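Local coordinates for SusD superfamily protein (PDB 3NQP), which probably binds glycans at the outer membrane, as a SusD-family lipoprotein of the kind that helps Bacteroides capture sugars for uptake, at residues D331-A336 and D443-Q448; Y317-A322 and A336-S341; A437-K442 and G450-D455. One frame throughout, in Å; residues are numbered along the deposited sequence.

Contact 1 of 3, residues D331-A336 and D443-Q448; sequences DTRKEA and DKEFIQ
R333 lays its guanidinium over the aliphatic start of the K444 side chain: K444 CB lies beneath the centre of one guanidinium face, 3.8 Å from R333 CZ. The arginine is the middle member of a buried salt-bridge network, D331–R333–E445, that ties the start of helix 333-337 to the last turn of helix 431-445 in the SusD-family fold. On its own segment R333 grips D331 side-on. R333 NE donates to the syn lone pair of D331 OD1, while R333 NH2 reaches D331 OD2 at 2.9 Å, in the guanidinium plane and nearly straight (163°). OD1 also accepts from the backbone N of R333, so one carboxylate both caps the helix start and fixes the rotation of the arginine two residues on. Across the contact, R333 NH1 meets E445 OE1 at 2.7 Å. This oxygen is approached nearly along its C-O axis, and the carboxylate is turned 56° from the guanidinium plane. A bend at chi2 (64°) brings the E445 carboxylate back to the guanidinium edge; E445 OE1 also comes within 3.3 Å of R333 CD. The network extends further: E445 OE2 pairs with R381 and R412, and R333 NH2 also bridges to E441, one helical turn before E445. At the centre of these acids, the arginine would probably help keep the buried D331 and E445 carboxylates ionised. K444 runs on fully extended past the guanidinium, its CD 3.7 Å from R333 NH2. K444 NZ remains 4.5 Å from D331 OD2, too far for a direct salt bridge, and a water fills the step, donating to D331 OD2 and accepting from K444 NZ at 3.0 Å.

Contact 2 of 3, residues Y317-A322 and A336-S341; sequences YEYNKA and ATFIAS. With EDO (1,2-ethanediol), chain E.
Y319 carries the contact from segment 317-322, which runs as a loop into helix 321-325, and its partner is F338. That phenylalanine opens strand 338-344, which pairs antiparallel with strand 351-358, and it also packs on T356 and V358 of the second strand; Y319 thus meets the start of this two-stranded sheet from the loop before the helix. The phenylalanine is met at its edge, near its own plane, with Y319 CD2 3.9 Å from F338 CE1 and about as near to CZ. The ring planes are almost perpendicular (86°), yet the centroids are 6.0 Å apart and the approach to the tyrosine is oblique. Both rings have CG anti to the carbonyl carbon, Y319 at chi1 -69° and F338 at -71°. T337, the last residue of helix 333-337, rests CG2 on one face of F338, toward the rim. Beyond the contact Y319 OH bonds to E48. N320 is the N-cap of the helix: N320 OD1 accepts from A322 N at 3.0 Å, on a lone pair in the carbonyl plane. K321 then turns its chain at chi3 and sends NZ to L353 O and to a 1,2-ethanediol, probably from the crystallisation liquor, whose O2 lies 3.0 Å from K321 NZ. No hydrogen bond joins the two segments, so this is apolar packing between ring carbons.

Contact 3 of 3, residues A437-K442 and G450-D455; sequences AILHEK and GQRWWD
The last turns of helix 431-445 and the start of helix 452-458 lie side by side, with CA atoms nearest at L439 and D455, 6.8 Å apart, and again at K442 and Q451, 7.5 Å apart. Within the second segment the D455 N to Q451 O bond closes the first helical turn, which places both side chains on the side facing K442. K442 reaches across and ends in two hydrogen bonds. K442 NZ donates to D455 OD1 at 2.7 Å, a salt bridge on the syn lone pair, and to Q451 OE1 at 2.8 Å, on a lone pair in the carbonyl plane. A bend at chi3 (76°) turns the lysine so that its CD and CE run along the carboxylate, K442 CE lying 3.2 Å from D455 OD2. The arrangement is a helical hairpin: a short connection joins two helices that run in roughly opposite directions, and a buried lysine, its charge answered by D455, spans the interface within the alpha-helical part of the SusD-family fold. D455 OD1 is shared with R458, and W384 and L387 of helix 382-396 pack against the lysine. Beside these polar groups L439 supplies the apolar part. L439 CD1 touches D455 CB at 3.8 Å, while L439 CD2 comes obliquely to R452 NH2 at 3.7 Å, the leucine and arginine chains crossing at about a right angle. The arginine's main partner is D443, which meets its NE; its NH1 is held by the carbonyl oxygens of G51 and G474. R452 NH2 also points weakly to a water, and the same water lies in the plane of the H440 ring, 2.8 Å from H440 NE2.

All three contacts are buried, but contact 3 lies nearest the centre of the chain, its own centre about 10 Å away, with the centre of contact 1 at about 14 Å and that of contact 2 at about 18 Å. Contacts 1 and 3 share helix 431-445 and are joined by charge, through D443 with R452 and R333 with E441; both rest on buried salt bridges. Contacts 1 and 2 share A336 and helix 333-337, and here the join is apolar: I447 packs on F338, T337 and Y319. The chemistry thus shifts from ion pairs between helices to aromatic packing at the start of strand 338-344. Contacts 2 and 3 do not touch, their nearest atoms being about 7 Å apart.

Contact 1 of 3, residues D331-A336 and D443-Q448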
loop_
_atom_site.group_PDB
_atom_site.type_symbol
_atom_site.label_atom_id
_atom_site.label_comp_id
_atom_site.label_asym_id
_atom_site.label_seq_id
_atom_site.Cartn_x
_atom_site.Cartn_y
_atom_site.Cartn_z
ATOM N N ASP A 331 -17.438 14.595 -3.752
ATOM C CA ASP A 331 -16.107 14.133 -3.312
ATOM C C ASP A 331 -15.222 14.105 -4.574
ATOM O O ASP A 331 -15.424 13.284 -5.461
ATOM C CB ASP A 331 -16.259 12.745 -2.690
ATOM C CG ASP A 331 -14.999 12.174 -2.093
ATOM O OD1 ASP A 331 -13.882 12.540 -2.516
ATOM O OD2 ASP A 331 -15.143 11.305 -1.194
ATOM N N THR A 332 -14.222 14.987 -4.622
ATOM C CA THR A 332 -13.313 15.108 -5.781
ATOM C C THR A 332 -12.505 13.824 -6.003
ATOM O O THR A 332 -12.041 13.595 -7.099
ATOM C CB THR A 332 -12.317 16.270 -5.608
ATOM O OG1 THR A 332 -11.476 16.023 -4.464
ATOM C CG2 THR A 332 -13.076 17.609 -5.379
ATOM N N ARG A 333 -12.366 12.964 -4.996
ATOM C CA ARG A 333 -11.632 11.698 -5.195
ATOM C C ARG A 333 -12.356 10.785 -6.184
ATOM O O ARG A 333 -11.736 9.904 -6.789
ATOM C CB ARG A 333 -11.429 10.962 -3.881
ATOM C CG ARG A 333 -10.620 11.747 -2.850
ATOM C CD ARG A 333 -10.538 11.026 -1.539
ATOM N NE ARG A 333 -11.818 11.053 -0.849
ATOM C CZ ARG A 333 -11.990 10.890 0.454
ATOM N NH1 ARG A 333 -10.961 10.622 1.262
ATOM N NH2 ARG A 333 -13.201 10.965 0.957
ATOM N N LYS A 334 -13.664 10.960 -6.316
ATOM C CA LYS A 334 -14.478 10.061 -7.159
ATOM C C LYS A 334 -13.978 10.062 -8.609
ATOM O O LYS A 334 -13.530 9.020 -9.148
ATOM C CB LYS A 334 -15.966 10.415 -7.049
ATOM C CG LYS A 334 -16.903 9.439 -7.763
ATOM C CD LYS A 334 -18.389 9.787 -7.467
ATOM C CE LYS A 334 -19.367 8.768 -8.024
ATOM N NZ LYS A 334 -20.673 8.805 -7.301
ATOM N N GLU A 335 -14.040 11.224 -9.243
ATOM C CA GLU A 335 -13.624 11.350 -10.648
ATOM C C GLU A 335 -12.108 11.476 -10.784
ATOM O O GLU A 335 -11.567 11.162 -11.827
ATOM C CB GLU A 335 -14.375 12.511 -11.347
ATOM C CG GLU A 335 -15.822 12.305 -11.337
ATOM C CD GLU A 335 -16.236 11.051 -12.103
ATOM O OE1 GLU A 335 -15.760 10.822 -13.270
ATOM O OE2 GLU A 335 -17.073 10.323 -11.516
ATOM N N ALA A 336 -11.391 11.848 -9.721
ATOM C CA ALA A 336 -9.921 11.791 -9.777
ATOM C C ALA A 336 -9.452 10.326 -9.849
ATOM O O ALA A 336 -8.452 10.018 -10.494
ATOM C CB ALA A 336 -9.309 12.478 -8.579
ATOM N N ASP A 443 -10.562 3.540 2.675
ATOM C CA ASP A 443 -11.081 2.870 1.483
ATOM C C ASP A 443 -11.244 3.842 0.329
ATOM O O ASP A 443 -11.044 3.481 -0.816
ATOM C CB ASP A 443 -12.471 2.247 1.762
ATOM C CG ASP A 443 -12.400 0.949 2.539
ATOM O OD1 ASP A 443 -11.274 0.398 2.710
ATOM O OD2 ASP A 443 -13.486 0.520 3.020
ATOM N N LYS A 444 -11.685 5.051 0.641
ATOM C CA LYS A 444 -11.818 6.113 -0.342
ATOM C C LYS A 444 -10.513 6.820 -0.703
ATOM O O LYS A 444 -10.300 7.184 -1.883
ATOM C CB LYS A 444 -12.798 7.145 0.139
ATOM C CG LYS A 444 -14.230 6.706 0.141
ATOM C CD LYS A 444 -15.063 7.814 0.793
ATOM C CE LYS A 444 -16.451 7.317 1.053
ATOM N NZ LYS A 444 -17.325 8.406 1.508
ATOM N N GLU A 445 -9.663 7.047 0.310
ATOM C CA GLU A 445 -8.460 7.873 0.154
ATOM C C GLU A 445 -7.356 7.114 -0.604
ATOM O O GLU A 445 -6.593 7.710 -1.381
ATOM C CB GLU A 445 -7.947 8.330 1.525
ATOM C CG GLU A 445 -6.776 9.297 1.566
ATOM C CD GLU A 445 -7.096 10.663 0.940
ATOM O OE1 GLU A 445 -8.275 11.026 0.833
ATOM O OE2 GLU A 445 -6.158 11.356 0.561
ATOM N N PHE A 446 -7.280 5.813 -0.364
ATOM C CA PHE A 446 -6.125 5.005 -0.754
ATOM C C PHE A 446 -6.400 3.866 -1.767
ATOM O O PHE A 446 -5.737 2.834 -1.781
ATOM C CB PHE A 446 -5.499 4.427 0.493
ATOM C CG PHE A 446 -4.975 5.429 1.415
ATOM C CD1 PHE A 446 -3.921 6.257 1.038
ATOM C CD2 PHE A 446 -5.519 5.587 2.691
ATOM C CE1 PHE A 446 -3.449 7.219 1.902
ATOM C CE2 PHE A 446 -5.021 6.541 3.551
ATOM C CZ PHE A 446 -3.989 7.361 3.145
ATOM N N ILE A 447 -7.359 4.089 -2.635
ATOM C CA ILE A 447 -7.570 3.214 -3.790
ATOM C C ILE A 447 -6.261 3.100 -4.571
ATOM O O ILE A 447 -5.662 4.102 -4.952
ATOM C CB ILE A 447 -8.735 3.721 -4.677
ATOM C CG1 ILE A 447 -10.077 3.489 -3.941
ATOM C CG2 ILE A 447 -8.761 2.967 -6.042
ATOM C CD1 ILE A 447 -11.291 4.028 -4.628
ATOM N N GLN A 448 -5.808 1.857 -4.748
ATOM C CA GLN A 448 -4.645 1.537 -5.528
ATOM C C GLN A 448 -3.345 1.934 -4.810
ATOM O O GLN A 448 -2.338 2.094 -5.456
ATOM C CB GLN A 448 -4.711 2.174 -6.920
ATOM C CG GLN A 448 -3.926 1.416 -7.963
ATOM C CD GLN A 448 -3.935 2.108 -9.296
ATOM O OE1 GLN A 448 -3.401 3.209 -9.433
ATOM N NE2 GLN A 448 -4.507 1.439 -10.309
HETATM O O HOH W 1 -17.524 10.607 -0.586
#

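Contact 2 of 3, residues Y317-A322 and A336-S341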
loop_
_atom_site.group_PDB
_atom_site.type_symbol
_atom_site.label_atom_id
_atom_site.label_comp_id
_atom_site.label_asym_id
_atom_site.label_seq_id
_atom_site.Cartn_x
_atom_site.Cartn_y
_atom_site.Cartn_z
ATOM N N TYR A 317 -7.623 -5.842 -13.948
ATOM C CA TYR A 317 -7.907 -5.583 -12.544
ATOM C C TYR A 317 -9.038 -4.559 -12.532
ATOM O O TYR A 317 -8.942 -3.524 -13.236
ATOM C CB TYR A 317 -6.681 -4.963 -11.786
ATOM C CG TYR A 317 -5.499 -5.899 -11.738
ATOM C CD1 TYR A 317 -4.586 -5.936 -12.785
ATOM C CD2 TYR A 317 -5.326 -6.792 -10.699
ATOM C CE1 TYR A 317 -3.535 -6.822 -12.804
ATOM C CE2 TYR A 317 -4.271 -7.673 -10.701
ATOM C CZ TYR A 317 -3.362 -7.679 -11.749
ATOM O OH TYR A 317 -2.331 -8.579 -11.785
ATOM N N GLU A 318 -10.103 -4.841 -11.794
ATOM C CA GLU A 318 -11.260 -3.952 -11.745
ATOM C C GLU A 318 -11.970 -3.984 -10.400
ATOM O O GLU A 318 -12.389 -5.035 -9.929
ATOM C CB GLU A 318 -12.318 -4.319 -12.789
ATOM C CG GLU A 318 -13.494 -3.237 -12.940
ATOM C CD GLU A 318 -14.488 -3.631 -14.036
ATOM O OE1 GLU A 318 -14.266 -4.671 -14.684
ATOM O OE2 GLU A 318 -15.451 -2.860 -14.285
ATOM N N TYR A 319 -12.211 -2.806 -9.850
ATOM C CA TYR A 319 -12.986 -2.713 -8.625
ATOM C C TYR A 319 -14.447 -2.956 -8.877
ATOM O O TYR A 319 -15.011 -2.522 -9.892
ATOM C CB TYR A 319 -12.808 -1.358 -7.976
ATOM C CG TYR A 319 -11.419 -1.163 -7.434
ATOM C CD1 TYR A 319 -11.079 -1.646 -6.188
ATOM C CD2 TYR A 319 -10.451 -0.512 -8.173
ATOM C CE1 TYR A 319 -9.774 -1.501 -5.685
ATOM C CE2 TYR A 319 -9.131 -0.321 -7.653
ATOM C CZ TYR A 319 -8.827 -0.852 -6.412
ATOM O OH TYR A 319 -7.566 -0.722 -5.878
ATOM N N ASN A 320 -15.087 -3.623 -7.919
ATOM C CA ASN A 320 -16.544 -3.775 -7.931
ATOM C C ASN A 320 -17.082 -2.357 -8.021
ATOM O O ASN A 320 -16.544 -1.445 -7.388
ATOM C CB ASN A 320 -16.961 -4.403 -6.615
ATOM C CG ASN A 320 -18.407 -4.726 -6.544
ATOM O OD1 ASN A 320 -19.257 -3.827 -6.500
ATOM N ND2 ASN A 320 -18.723 -6.031 -6.509
ATOM N N LYS A 321 -18.140 -2.164 -8.784
ATOM C CA LYS A 321 -18.636 -0.812 -9.042
ATOM C C LYS A 321 -19.199 -0.090 -7.795
ATOM O O LYS A 321 -19.330 1.138 -7.778
ATOM C CB LYS A 321 -19.704 -0.877 -10.134
ATOM C CG LYS A 321 -21.003 -1.562 -9.728
ATOM C CD LYS A 321 -22.055 -1.514 -10.879
ATOM C CE LYS A 321 -21.717 -2.619 -11.947
ATOM N NZ LYS A 321 -22.695 -2.660 -13.067
ATOM N N ALA A 322 -19.543 -0.854 -6.771
ATOM C CA ALA A 322 -19.885 -0.289 -5.456
ATOM C C ALA A 322 -18.765 0.542 -4.841
ATOM O O ALA A 322 -19.033 1.420 -4.011
ATOM C CB ALA A 322 -20.322 -1.399 -4.471
ATOM N N ALA A 336 -11.391 11.848 -9.721
ATOM C CA ALA A 336 -9.921 11.791 -9.777
ATOM C C ALA A 336 -9.452 10.326 -9.849
ATOM O O ALA A 336 -8.452 10.018 -10.494
ATOM C CB ALA A 336 -9.309 12.478 -8.579
ATOM N N THR A 337 -10.169 9.426 -9.181
ATOM C CA THR A 337 -9.727 8.065 -9.096
ATOM C C THR A 337 -10.244 7.261 -10.283
ATOM O O THR A 337 -9.515 6.412 -10.817
ATOM C CB THR A 337 -10.173 7.395 -7.731
ATOM O OG1 THR A 337 -9.691 8.179 -6.601
ATOM C CG2 THR A 337 -9.673 5.931 -7.667
ATOM N N PHE A 338 -11.501 7.510 -10.669
ATOM C CA PHE A 338 -12.202 6.702 -11.600
ATOM C C PHE A 338 -12.825 7.491 -12.762
ATOM O O PHE A 338 -13.180 8.660 -12.623
ATOM C CB PHE A 338 -13.379 6.042 -10.914
ATOM C CG PHE A 338 -13.030 4.970 -9.933
ATOM C CD1 PHE A 338 -12.567 3.739 -10.351
ATOM C CD2 PHE A 338 -13.300 5.155 -8.595
ATOM C CE1 PHE A 338 -12.328 2.725 -9.424
ATOM C CE2 PHE A 338 -13.015 4.123 -7.660
ATOM C CZ PHE A 338 -12.576 2.932 -8.104
ATOM N N ILE A 339 -12.968 6.813 -13.903
ATOM C CA ILE A 339 -13.935 7.196 -14.926
ATOM C C ILE A 339 -14.915 6.041 -15.042
ATOM O O ILE A 339 -14.537 4.877 -14.944
ATOM C CB ILE A 339 -13.302 7.522 -16.333
ATOM C CG1 ILE A 339 -14.363 8.147 -17.271
ATOM C CG2 ILE A 339 -12.593 6.271 -16.944
ATOM C CD1 ILE A 339 -13.791 8.714 -18.662
ATOM N N ALA A 340 -16.198 6.358 -15.239
ATOM C CA ALA A 340 -17.226 5.318 -15.334
ATOM C C ALA A 340 -17.614 5.088 -16.804
ATOM O O ALA A 340 -17.631 6.022 -17.623
ATOM C CB ALA A 340 -18.451 5.739 -14.511
ATOM N N SER A 341 -17.951 3.846 -17.131
ATOM C CA SER A 341 -18.523 3.529 -18.436
ATOM C C SER A 341 -19.936 3.014 -18.201
ATOM O O SER A 341 -20.206 2.312 -17.212
ATOM C CB SER A 341 -17.654 2.518 -19.208
ATOM O OG SER A 341 -17.490 1.270 -18.534
HETATM C C1 EDO E . -23.998 -4.758 -15.515
HETATM O O1 EDO E . -24.306 -3.422 -15.122
HETATM C C2 EDO E . -22.535 -4.936 -15.942
HETATM O O2 EDO E . -21.618 -4.883 -14.835
#

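Contact 3 of 3, residues A437-K442 and G450-D455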
loop_
_atom_site.group_PDB
_atom_site.type_symbol
_atom_site.label_atom_id
_atom_site.label_comp_id
_atom_site.label_asym_id
_atom_site.label_seq_id
_atom_site.Cartn_x
_atom_site.Cartn_y
_atom_site.Cartn_z
ATOM N N ALA A 437 -15.549 4.130 10.334
ATOM C CA ALA A 437 -15.379 5.438 9.710
ATOM C C ALA A 437 -13.930 5.627 9.218
ATOM O O ALA A 437 -13.712 6.209 8.148
ATOM C CB ALA A 437 -15.812 6.575 10.680
ATOM N N ILE A 438 -12.961 5.115 9.969
ATOM C CA ILE A 438 -11.535 5.264 9.633
ATOM C C ILE A 438 -11.259 4.329 8.455
ATOM O O ILE A 438 -10.683 4.747 7.451
ATOM C CB ILE A 438 -10.595 4.959 10.824
ATOM C CG1 ILE A 438 -10.701 6.034 11.929
ATOM C CG2 ILE A 438 -9.103 4.835 10.352
ATOM C CD1 ILE A 438 -10.098 5.513 13.325
ATOM N N LEU A 439 -11.740 3.089 8.543
ATOM C CA LEU A 439 -11.593 2.142 7.420
ATOM C C LEU A 439 -12.187 2.707 6.153
ATOM O O LEU A 439 -11.573 2.667 5.101
ATOM C CB LEU A 439 -12.227 0.770 7.733
ATOM C CG LEU A 439 -12.405 -0.253 6.567
ATOM C CD1 LEU A 439 -11.098 -0.811 6.167
ATOM C CD2 LEU A 439 -13.388 -1.387 6.990
ATOM N N HIS A 440 -13.398 3.240 6.252
ATOM C CA HIS A 440 -14.107 3.667 5.045
ATOM C C HIS A 440 -13.484 4.938 4.462
ATOM O O HIS A 440 -13.555 5.140 3.284
ATOM C CB HIS A 440 -15.603 3.831 5.302
ATOM C CG HIS A 440 -16.325 2.531 5.537
ATOM N ND1 HIS A 440 -17.500 2.447 6.264
ATOM C CD2 HIS A 440 -16.013 1.260 5.178
ATOM C CE1 HIS A 440 -17.882 1.180 6.315
ATOM N NE2 HIS A 440 -17.007 0.442 5.658
ATOM N N GLU A 441 -12.831 5.751 5.302
ATOM C CA GLU A 441 -12.061 6.878 4.799
ATOM C C GLU A 441 -10.774 6.418 4.104
ATOM O O GLU A 441 -10.408 6.943 3.083
ATOM C CB GLU A 441 -11.761 7.871 5.932
ATOM C CG GLU A 441 -11.567 9.316 5.431
ATOM C CD GLU A 441 -12.758 9.865 4.711
ATOM O OE1 GLU A 441 -13.894 9.582 5.144
ATOM O OE2 GLU A 441 -12.547 10.535 3.689
ATOM N N LYS A 442 -10.068 5.454 4.690
ATOM C CA LYS A 442 -8.940 4.805 4.003
ATOM C C LYS A 442 -9.377 4.143 2.688
ATOM O O LYS A 442 -8.651 4.202 1.709
ATOM C CB LYS A 442 -8.267 3.778 4.916
ATOM C CG LYS A 442 -7.431 4.432 6.006
ATOM C CD LYS A 442 -6.443 3.456 6.713
ATOM C CE LYS A 442 -5.237 3.179 5.793
ATOM N NZ LYS A 442 -4.206 2.304 6.492
ATOM N N GLY A 450 -2.625 0.286 -1.611
ATOM C CA GLY A 450 -2.106 -0.884 -0.903
ATOM C C GLY A 450 -2.417 -0.981 0.589
ATOM O O GLY A 450 -1.612 -1.518 1.360
ATOM N N GLN A 451 -3.564 -0.458 1.005
ATOM C CA GLN A 451 -3.907 -0.493 2.412
ATOM C C GLN A 451 -4.983 -1.512 2.870
ATOM O O GLN A 451 -4.931 -2.012 4.026
ATOM C CB GLN A 451 -4.359 0.887 2.850
ATOM C CG GLN A 451 -3.325 2.003 2.639
ATOM C CD GLN A 451 -2.083 1.801 3.441
ATOM O OE1 GLN A 451 -2.110 1.741 4.677
ATOM N NE2 GLN A 451 -0.956 1.649 2.737
ATOM N N ARG A 452 -5.970 -1.769 2.022
ATOM C CA ARG A 452 -7.172 -2.409 2.530
ATOM C C ARG A 452 -6.955 -3.798 3.139
ATOM O O ARG A 452 -7.549 -4.125 4.189
ATOM C CB ARG A 452 -8.303 -2.479 1.505
ATOM C CG ARG A 452 -9.621 -2.884 2.202
ATOM C CD ARG A 452 -10.860 -2.660 1.323
ATOM N NE ARG A 452 -11.956 -2.185 2.145
ATOM C CZ ARG A 452 -12.939 -2.908 2.658
ATOM N NH1 ARG A 452 -13.106 -4.193 2.357
ATOM N NH2 ARG A 452 -13.826 -2.295 3.422
ATOM N N TRP A 453 -6.114 -4.608 2.533
ATOM C CA TRP A 453 -5.885 -5.956 3.110
ATOM C C TRP A 453 -5.314 -5.777 4.501
ATOM O O TRP A 453 -5.722 -6.457 5.443
ATOM C CB TRP A 453 -4.940 -6.819 2.246
ATOM C CG TRP A 453 -4.564 -8.173 2.923
ATOM C CD1 TRP A 453 -3.339 -8.590 3.224
ATOM C CD2 TRP A 453 -5.472 -9.186 3.383
ATOM N NE1 TRP A 453 -3.384 -9.818 3.866
ATOM C CE2 TRP A 453 -4.691 -10.213 3.950
ATOM C CE3 TRP A 453 -6.859 -9.337 3.342
ATOM C CZ2 TRP A 453 -5.247 -11.344 4.485
ATOM C CZ3 TRP A 453 -7.410 -10.469 3.882
ATOM C CH2 TRP A 453 -6.600 -11.464 4.431
ATOM N N TRP A 454 -4.353 -4.850 4.630
ATOM C CA TRP A 454 -3.724 -4.621 5.943
ATOM C C TRP A 454 -4.750 -4.084 6.971
ATOM O O TRP A 454 -4.822 -4.556 8.121
ATOM C CB TRP A 454 -2.495 -3.724 5.811
ATOM C CG TRP A 454 -1.443 -4.243 4.838
ATOM C CD1 TRP A 454 -0.734 -3.516 3.935
ATOM C CD2 TRP A 454 -0.935 -5.578 4.762
ATOM N NE1 TRP A 454 0.167 -4.335 3.272
ATOM C CE2 TRP A 454 0.051 -5.600 3.772
ATOM C CE3 TRP A 454 -1.224 -6.759 5.441
ATOM C CZ2 TRP A 454 0.737 -6.754 3.435
ATOM C CZ3 TRP A 454 -0.538 -7.918 5.085
ATOM C CH2 TRP A 454 0.418 -7.894 4.098
ATOM N N ASP A 455 -5.559 -3.134 6.534
ATOM C CA ASP A 455 -6.630 -2.569 7.373
ATOM C C ASP A 455 -7.599 -3.645 7.895
ATOM O O ASP A 455 -7.985 -3.584 9.065
ATOM C CB ASP A 455 -7.393 -1.491 6.599
ATOM C CG ASP A 455 -6.525 -0.280 6.258
ATOM O OD1 ASP A 455 -5.465 -0.072 6.875
ATOM O OD2 ASP A 455 -6.896 0.478 5.329
HETATM O O HOH W 2 -16.590 -2.243 5.041
#